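Local coordinates for protein GCN5-related N-acetyltransferase (Brucella melitensis biovar Abortus, PDB 4J3G) that probably transfers an acetyl group from acetyl-CoA to an amine, perhaps the N-terminal alanine of a ribosomal protein, as a GCN5-related N-acetyltransferase, at residues A[89-94]-A[129-134]; A[165-170]-A[175-180]. All blocks are in the same frame, centred on the assembly; numbering follows the deposited sequence.

Contact 1 (A[89-94]-A[129-134])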
ATOM      1  N   ALA A  89      -4.332  14.298 -13.184  1.00 15.19           N
ATOM      2  CA  ALA A  89      -4.757  13.093 -12.436  1.00 15.05           C
ATOM      3  C   ALA A  89      -4.161  11.847 -13.028  1.00 13.89           C
ATOM      4  O   ALA A  89      -3.947  11.735 -14.259  1.00 14.57           O
ATOM      5  CB  ALA A  89      -6.292  12.948 -12.412  1.00 15.48           C
ATOM      6  N   SER A  90      -3.917  10.873 -12.163  1.00 13.83           N
ATOM      7  CA  SER A  90      -3.444   9.611 -12.647  1.00 13.05           C
ATOM      8  C   SER A  90      -3.816   8.498 -11.687  1.00 12.56           C
ATOM      9  O   SER A  90      -4.382   8.723 -10.622  1.00 12.23           O
ATOM     10  CB  SER A  90      -1.923   9.670 -12.863  1.00 13.05           C
ATOM     11  OG  SER A  90      -1.485   8.553 -13.630  1.00 14.35           O
ATOM     12  N   TYR A  91      -3.542   7.273 -12.113  1.00 13.38           N
ATOM     13  CA  TYR A  91      -3.602   6.127 -11.200  1.00 12.46           C
ATOM     14  C   TYR A  91      -2.502   5.166 -11.517  1.00 13.84           C
ATOM     15  O   TYR A  91      -1.941   5.174 -12.630  1.00 13.98           O
ATOM     16  CB  TYR A  91      -4.952   5.450 -11.192  1.00 12.85           C
ATOM     17  CG  TYR A  91      -5.357   4.748 -12.424  1.00 12.96           C
ATOM     18  CD1 TYR A  91      -4.786   3.505 -12.787  1.00 13.24           C
ATOM     19  CD2 TYR A  91      -6.383   5.241 -13.210  1.00 13.45           C
ATOM     20  CE1 TYR A  91      -5.185   2.857 -13.940  1.00 13.67           C
ATOM     21  CE2 TYR A  91      -6.795   4.569 -14.343  1.00 13.88           C
ATOM     22  CZ  TYR A  91      -6.204   3.390 -14.699  1.00 14.21           C
ATOM     23  OH  TYR A  91      -6.621   2.753 -15.867  1.00 15.65           O
ATOM     24  N   GLY A  92      -2.119   4.400 -10.485  1.00 13.27           N
ATOM     25  CA  GLY A  92      -1.075   3.396 -10.614  1.00 14.12           C
ATOM     26  C   GLY A  92      -1.338   2.240  -9.663  1.00 14.77           C
ATOM     27  O   GLY A  92      -2.411   2.125  -9.087  1.00 12.82           O
ATOM     28  N   PRO A  93      -0.371   1.372  -9.502  1.00 16.42           N
ATOM     29  CA  PRO A  93      -0.619   0.183  -8.739  1.00 17.38           C
ATOM     30  C   PRO A  93      -0.943   0.482  -7.276  1.00 16.74           C
ATOM     31  O   PRO A  93      -0.348   1.379  -6.679  1.00 18.01           O
ATOM     32  CB  PRO A  93       0.721  -0.573  -8.830  1.00 19.20           C
ATOM     33  CG  PRO A  93       1.378  -0.048 -10.041  1.00 20.43           C
ATOM     34  CD  PRO A  93       0.965   1.376 -10.141  1.00 19.53           C
ATOM     35  N   PHE A  94      -1.950  -0.194  -6.738  1.00 17.05           N
ATOM     36  CA  PHE A  94      -2.305  -0.031  -5.319  1.00 17.49           C
ATOM     37  C   PHE A  94      -1.270  -0.727  -4.429  1.00 19.25           C
ATOM     38  O   PHE A  94      -0.713  -0.118  -3.501  1.00 19.04           O
ATOM     39  CB  PHE A  94      -3.706  -0.595  -5.051  1.00 19.19           C
ATOM     40  CG  PHE A  94      -4.055  -0.666  -3.597  1.00 17.98           C
ATOM     41  CD1 PHE A  94      -3.964   0.458  -2.796  1.00 19.36           C
ATOM     42  CD2 PHE A  94      -4.411  -1.864  -3.025  1.00 20.35           C
ATOM     43  CE1 PHE A  94      -4.291   0.393  -1.456  1.00 19.41           C
ATOM     44  CE2 PHE A  94      -4.716  -1.942  -1.677  1.00 19.82           C
ATOM     45  CZ  PHE A  94      -4.635  -0.823  -0.896  1.00 20.50           C
ATOM     46  N   GLU A 129     -13.713   7.033 -15.910  1.00 19.62           N
ATOM     47  CA  GLU A 129     -14.135   6.444 -17.199  1.00 20.94           C
ATOM     48  C   GLU A 129     -12.983   5.723 -17.885  1.00 20.94           C
ATOM     49  O   GLU A 129     -13.189   4.650 -18.474  1.00 20.93           O
ATOM     50  CB  GLU A 129     -14.689   7.513 -18.155  1.00 22.67           C
ATOM     51  CG  GLU A 129     -15.917   8.242 -17.618  1.00 25.32           C
ATOM     52  CD  GLU A 129     -17.080   7.318 -17.280  1.00 28.71           C
ATOM     53  OE1 GLU A 129     -17.235   6.248 -17.934  1.00 29.38           O
ATOM     54  OE2 GLU A 129     -17.825   7.632 -16.321  1.00 35.23           O
ATOM     55  N   GLU A 130     -11.793   6.322 -17.842  1.00 20.51           N
ATOM     56  CA  GLU A 130     -10.567   5.665 -18.379  1.00 22.12           C
ATOM     57  C   GLU A 130     -10.280   4.359 -17.668  1.00 20.00           C
ATOM     58  O   GLU A 130      -9.978   3.346 -18.300  1.00 20.75           O
ATOM     59  CB  GLU A 130      -9.365   6.556 -18.254  1.00 25.41           C
ATOM     60  CG  GLU A 130      -9.272   7.648 -19.286  1.00 32.27           C
ATOM     61  CD  GLU A 130      -8.640   7.185 -20.596  1.00 36.58           C
ATOM     62  OE1 GLU A 130      -8.349   5.957 -20.761  1.00 38.00           O
ATOM     63  OE2 GLU A 130      -8.432   8.071 -21.450  1.00 41.81           O
ATOM     64  N   ALA A 131     -10.428   4.354 -16.348  1.00 18.57           N
ATOM     65  CA  ALA A 131     -10.228   3.142 -15.587  1.00 17.61           C
ATOM     66  C   ALA A 131     -11.217   2.057 -16.000  1.00 18.51           C
ATOM     67  O   ALA A 131     -10.849   0.885 -16.152  1.00 17.95           O
ATOM     68  CB  ALA A 131     -10.350   3.441 -14.089  1.00 17.60           C
ATOM     69  N   ARG A 132     -12.478   2.444 -16.126  1.00 18.99           N
ATOM     70  CA  ARG A 132     -13.552   1.540 -16.552  1.00 21.80           C
ATOM     71  C   ARG A 132     -13.202   0.896 -17.897  1.00 22.22           C
ATOM     72  O   ARG A 132     -13.347  -0.333 -18.092  1.00 21.05           O
ATOM     73  CB  ARG A 132     -14.839   2.355 -16.712  1.00 26.01           C
ATOM     74  CG  ARG A 132     -16.110   1.730 -16.247  1.00 32.60           C
ATOM     75  CD  ARG A 132     -17.215   2.812 -16.152  1.00 37.19           C
ATOM     76  NE  ARG A 132     -17.759   2.826 -14.798  1.00 39.57           N
ATOM     77  CZ  ARG A 132     -18.296   3.870 -14.183  1.00 41.79           C
ATOM     78  NH1 ARG A 132     -18.417   5.056 -14.787  1.00 44.50           N
ATOM     79  NH2 ARG A 132     -18.739   3.712 -12.938  1.00 43.48           N
ATOM     80  N   GLU A 133     -12.760   1.745 -18.824  1.00 22.81           N
ATOM     81  CA  GLU A 133     -12.418   1.333 -20.169  1.00 25.76           C
ATOM     82  C   GLU A 133     -11.283   0.340 -20.148  1.00 24.39           C
ATOM     83  O   GLU A 133     -11.268  -0.584 -20.933  1.00 23.19           O
ATOM     84  CB  GLU A 133     -11.952   2.535 -20.950  1.00 29.75           C
ATOM     85  CG  GLU A 133     -11.921   2.332 -22.440  1.00 33.67           C
ATOM     86  CD  GLU A 133     -12.080   3.645 -23.166  1.00 39.11           C
ATOM     87  OE1 GLU A 133     -13.231   3.985 -23.543  1.00 42.22           O
ATOM     88  OE2 GLU A 133     -11.072   4.371 -23.300  1.00 42.66           O
ATOM     89  N   ARG A 134     -10.337   0.570 -19.236  1.00 22.10           N
ATOM     90  CA  ARG A 134      -9.128  -0.223 -19.105  1.00 22.51           C
ATOM     91  C   ARG A 134      -9.307  -1.429 -18.177  1.00 22.65           C
ATOM     92  O   ARG A 134      -8.352  -2.146 -17.927  1.00 22.85           O
ATOM     93  CB  ARG A 134      -7.941   0.672 -18.659  1.00 23.99           C
ATOM     94  CG  ARG A 134      -7.475   1.604 -19.750  1.00 24.50           C
ATOM     95  CD  ARG A 134      -6.493   2.659 -19.287  1.00 26.11           C
ATOM     96  NE  ARG A 134      -6.427   3.753 -20.260  1.00 25.81           N
ATOM     97  CZ  ARG A 134      -5.317   4.240 -20.804  1.00 26.94           C
ATOM     98  NH1 ARG A 134      -4.101   3.768 -20.495  1.00 26.25           N
ATOM     99  NH2 ARG A 134      -5.423   5.243 -21.669  1.00 29.34           N
TER

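Contact 2 (A[165-170]-A[175-180])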
ATOM      1  N   LEU A 165      -6.449   4.623   8.850  1.00 14.88           N
ATOM      2  CA  LEU A 165      -5.209   4.206   9.517  1.00 15.19           C
ATOM      3  C   LEU A 165      -4.589   5.409  10.147  1.00 14.57           C
ATOM      4  O   LEU A 165      -4.065   6.288   9.432  1.00 14.37           O
ATOM      5  CB  LEU A 165      -4.249   3.608   8.501  1.00 16.81           C
ATOM      6  CG  LEU A 165      -4.627   2.261   7.866  1.00 18.31           C
ATOM      7  CD1 LEU A 165      -5.883   2.281   7.023  1.00 18.63           C
ATOM      8  CD2 LEU A 165      -3.463   1.874   6.989  1.00 18.60           C
ATOM      9  N   LYS A 166      -4.602   5.439  11.464  1.00 14.02           N
ATOM     10  CA  LYS A 166      -4.143   6.545  12.221  1.00 15.50           C
ATOM     11  C   LYS A 166      -2.627   6.593  12.369  1.00 14.51           C
ATOM     12  O   LYS A 166      -1.967   5.554  12.606  1.00 14.06           O
ATOM     13  CB  LYS A 166      -4.772   6.494  13.586  1.00 17.82           C
ATOM     14  CG  LYS A 166      -6.280   6.653  13.527  1.00 21.91           C
ATOM     15  CD  LYS A 166      -6.876   6.508  14.901  1.00 25.95           C
ATOM     16  CE  LYS A 166      -8.366   6.766  14.879  1.00 30.68           C
ATOM     17  NZ  LYS A 166      -8.820   7.141  16.238  1.00 33.91           N
ATOM     18  N   GLN A 167      -2.106   7.812  12.192  1.00 13.65           N
ATOM     19  CA  GLN A 167      -0.703   8.135  12.436  0.50 13.81           C
ATOM     20  C   GLN A 167       0.265   7.382  11.522  1.00 12.69           C
ATOM     21  O   GLN A 167       1.421   7.161  11.898  1.00 11.93           O
ATOM     22  CB  GLN A 167      -0.320   7.855  13.908  0.50 15.17           C
ATOM     23  CG  GLN A 167      -1.224   8.485  14.968  0.50 16.51           C
ATOM     24  CD  GLN A 167      -0.426   9.231  16.028  0.50 17.63           C
ATOM     25  OE1 GLN A 167       0.647   8.790  16.451  0.50 17.98           O
ATOM     26  NE2 GLN A 167      -0.937  10.374  16.447  0.50 18.89           N
ATOM     27  N   VAL A 168      -0.215   6.952  10.380  1.00 12.54           N
ATOM     28  CA  VAL A 168       0.633   6.173   9.438  1.00 12.45           C
ATOM     29  C   VAL A 168       1.519   7.023   8.566  1.00 12.75           C
ATOM     30  O   VAL A 168       2.460   6.515   7.978  1.00 12.08           O
ATOM     31  CB  VAL A 168      -0.158   5.210   8.527  1.00 13.11           C
ATOM     32  CG1 VAL A 168      -0.678   4.063   9.325  1.00 14.44           C
ATOM     33  CG2 VAL A 168      -1.185   5.926   7.672  1.00 12.51           C
ATOM     34  N   GLY A 169       1.247   8.328   8.515  1.00 12.63           N
ATOM     35  CA  GLY A 169       2.098   9.260   7.787  1.00 13.12           C
ATOM     36  C   GLY A 169       2.691  10.299   8.701  1.00 13.47           C
ATOM     37  O   GLY A 169       2.254  10.478   9.823  1.00 12.85           O
ATOM     38  N   GLN A 170       3.721  10.957   8.205  1.00 14.60           N
ATOM     39  CA  GLN A 170       4.296  12.072   8.898  1.00 16.34           C
ATOM     40  C   GLN A 170       4.659  13.149   7.880  1.00 15.73           C
ATOM     41  O   GLN A 170       5.262  12.858   6.850  1.00 15.04           O
ATOM     42  CB  GLN A 170       5.544  11.649   9.662  1.00 19.94           C
ATOM     43  CG  GLN A 170       5.977  12.712  10.648  1.00 24.31           C
ATOM     44  CD  GLN A 170       7.231  12.331  11.375  1.00 29.53           C
ATOM     45  OE1 GLN A 170       8.187  11.821  10.769  1.00 35.04           O
ATOM     46  NE2 GLN A 170       7.259  12.600  12.674  1.00 32.48           N
ATOM     47  N   TRP A 175       2.078  13.729  12.929  1.00 17.28           N
ATOM     48  CA  TRP A 175       1.500  12.438  12.511  1.00 17.03           C
ATOM     49  C   TRP A 175       0.186  12.716  11.826  1.00 16.53           C
ATOM     50  O   TRP A 175      -0.571  13.571  12.265  1.00 17.55           O
ATOM     51  CB  TRP A 175       1.260  11.461  13.658  1.00 17.37           C
ATOM     52  CG  TRP A 175       2.506  11.082  14.432  1.00 17.66           C
ATOM     53  CD1 TRP A 175       2.770  11.405  15.737  1.00 19.34           C
ATOM     54  CD2 TRP A 175       3.631  10.329  13.975  1.00 17.14           C
ATOM     55  NE1 TRP A 175       3.978  10.898  16.121  1.00 19.24           N
ATOM     56  CE2 TRP A 175       4.536  10.237  15.061  1.00 17.98           C
ATOM     57  CE3 TRP A 175       3.972   9.720  12.766  1.00 16.27           C
ATOM     58  CZ2 TRP A 175       5.760   9.558  14.970  1.00 18.05           C
ATOM     59  CZ3 TRP A 175       5.196   9.037  12.690  1.00 16.84           C
ATOM     60  CH2 TRP A 175       6.074   8.981  13.780  1.00 17.22           C
ATOM     61  N   LEU A 176      -0.078  11.957  10.765  1.00 15.33           N
ATOM     62  CA  LEU A 176      -1.206  12.144   9.883  1.00 14.84           C
ATOM     63  C   LEU A 176      -1.966  10.828   9.704  1.00 14.58           C
ATOM     64  O   LEU A 176      -1.358   9.728   9.653  1.00 13.78           O
ATOM     65  CB  LEU A 176      -0.708  12.573   8.516  1.00 15.09           C
ATOM     66  CG  LEU A 176       0.028  13.930   8.479  1.00 15.85           C
ATOM     67  CD1 LEU A 176       0.615  14.113   7.118  1.00 16.71           C
ATOM     68  CD2 LEU A 176      -0.883  15.077   8.884  1.00 17.16           C
ATOM     69  N   ASP A 177      -3.270  10.954   9.517  1.00 14.65           N
ATOM     70  CA  ASP A 177      -4.176   9.825   9.421  1.00 14.02           C
ATOM     71  C   ASP A 177      -4.584   9.623   7.986  1.00 13.23           C
ATOM     72  O   ASP A 177      -4.901  10.591   7.270  1.00 13.47           O
ATOM     73  CB  ASP A 177      -5.441  10.067  10.293  1.00 15.15           C
ATOM     74  CG  ASP A 177      -5.134  10.160  11.754  1.00 16.66           C
ATOM     75  OD1 ASP A 177      -3.982   9.842  12.196  1.00 15.91           O
ATOM     76  OD2 ASP A 177      -6.072  10.583  12.467  1.00 18.84           O
ATOM     77  N   LEU A 178      -4.581   8.369   7.528  1.00 12.71           N
ATOM     78  CA  LEU A 178      -4.922   8.044   6.151  1.00 12.80           C
ATOM     79  C   LEU A 178      -6.303   7.398   6.059  1.00 13.66           C
ATOM     80  O   LEU A 178      -6.496   6.310   6.588  1.00 13.48           O
ATOM     81  CB  LEU A 178      -3.868   7.121   5.558  1.00 14.06           C
ATOM     82  CG  LEU A 178      -4.059   6.671   4.079  1.00 14.72           C
ATOM     83  CD1 LEU A 178      -3.854   7.828   3.147  1.00 15.71           C
ATOM     84  CD2 LEU A 178      -3.100   5.558   3.691  1.00 16.06           C
ATOM     85  N   LEU A 179      -7.237   8.032   5.352  1.00 12.90           N
ATOM     86  CA  LEU A 179      -8.539   7.438   5.110  1.00 13.61           C
ATOM     87  C   LEU A 179      -8.510   6.804   3.735  1.00 13.07           C
ATOM     88  O   LEU A 179      -8.029   7.428   2.754  1.00 13.99           O
ATOM     89  CB  LEU A 179      -9.638   8.502   5.131  1.00 14.77           C
ATOM     90  CG  LEU A 179     -10.961   7.995   4.545  1.00 16.41           C
ATOM     91  CD1 LEU A 179     -11.723   7.040   5.425  1.00 19.44           C
ATOM     92  CD2 LEU A 179     -11.851   9.155   4.247  1.00 18.18           C
ATOM     93  N   PHE A 180      -8.901   5.529   3.664  1.00 12.12           N
ATOM     94  CA  PHE A 180      -9.068   4.878   2.395  1.00 12.35           C
ATOM     95  C   PHE A 180     -10.553   4.935   1.975  1.00 11.79           C
ATOM     96  O   PHE A 180     -11.460   4.692   2.795  1.00 13.44           O
ATOM     97  CB  PHE A 180      -8.601   3.413   2.457  1.00 12.98           C
ATOM     98  CG  PHE A 180      -7.114   3.202   2.289  1.00 13.81           C
ATOM     99  CD1 PHE A 180      -6.433   3.718   1.222  1.00 13.88           C
ATOM    100  CD2 PHE A 180      -6.414   2.393   3.183  1.00 14.00           C
ATOM    101  CE1 PHE A 180      -5.072   3.479   1.040  1.00 14.40           C
ATOM    102  CE2 PHE A 180      -5.055   2.165   3.014  1.00 14.25           C
ATOM    103  CZ  PHE A 180      -4.391   2.706   1.931  1.00 13.68           C
TER

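Contact 1 (A[89-94]-A[129-134])
Tyr91 reaches out from strand 84-93 and meets Ala131 in the last turn of helix 119-133 and Arg134 just after it. Its CG sits between the backbone N and the carbonyl carbon (chi1 67°). From this start the ring runs out to the helix, and its far end does the touching. Tyr91 CE2 lies 3.7 Å from Ala131 CB, which approaches the ring obliquely. The hydroxyl goes further, and Tyr91 OH comes within 3.6 Å of Ala131 CA.

Arg134 meets the same hydroxyl with its aliphatic part. Arg134 CD is 3.4 Å from Tyr91 OH, and CB also lies close. The arginine chain is extended from CG to NE, and its guanidinium plane stands nearly perpendicular to the tyrosine ring (88°). The charged end is held by Glu130, one turn back. NE and NH2 both grip one oxygen from the same face of the carboxylate, with Arg134 NE 3.0 Å from Glu130 OE1. Arg134 NH1 has a further partner in Gly73 O. Together these bonds should limit rotation of the guanidinium group.

No hydrogen bond joins the two segments. Leu127 and Leu106 also touch the tyrosine, and Leu139 packs on Ala131. The contact is a helix lying against the central beta-sheet, as in the alpha/beta fold of GNAT acetyltransferases.

Contact 2 (A[165-170]-A[175-180])
Gln167 N donates to Asp177 OD1 at 2.8 Å, a side-chain bond set into the backbone ladder of an antiparallel beta hairpin. The carboxylate oxygen is met on its anti side, tilted out of the carboxylate plane. Asp177 CG lies beside its own backbone N (chi1 -64°), which brings OD1 to the backbone of the turn at Gln167.

Leu165 and Leu178 form a hydrogen-bonded pair. Leu165 N is 2.8 Å from Leu178 O, and a second bond returns from Leu178 N to Leu165 O. The next such pair is Gly169 with Leu176, where Leu176 N lies 2.9 Å from Gly169 O. Between the pairs the chain makes a type II turn from Leu165 to Val168. Val168 and Gly169 then both face Leu176, a classic beta bulge.

Trp175 has an amide over each face in the conformer given for Gln167, one of two. There Gln167 OE1 lies 3.4 Å from Trp175 CD1, its amide plane tilted 32° to the ring. The hydrogen-bond partner of this oxygen is His137 of the second subunit, whose ring stacks on Trp175. Gln170 spreads its extended chain over the opposite face, its amide almost parallel to the ring (8°). Gln170 NE2 is offset toward the rim, 4.0 Å from Trp175 CH2. Val168 O is hydrogen-bonded to Ser103 OG of the second subunit, so the hairpin takes part in the dimer interface.

Leu165, Leu176 and Leu178 point to the other face, away from Trp175 and Gln170. Val168 CG2 packs 3.6 Å from Leu178 CB, the two side chains crossing at about a right angle. Further along, Leu165 CD1 lies 3.9 Å from Phe180 CD2, meeting the ring obliquely.

How the contacts relate
From the N terminus, the chain first enters contact 1 on strand 84-93. It continues through strand 103-110 and helix 119-133, where contact 1 closes a loop of 34 intervening residues. Strand 138-144 and helix 148-156 follow. Contact 2 then opens on strand 160-171 and closes on strand 174-184 after only four residues. The two contacts are in series and neither nest nor cross. Contact 1 ties a helix to the sheet, and contact 2 joins the two last strands of that sheet. Their centres are about 24 Å apart, yet they meet where Phe94 CE1 lies 4.0 Å from Phe180 CE1.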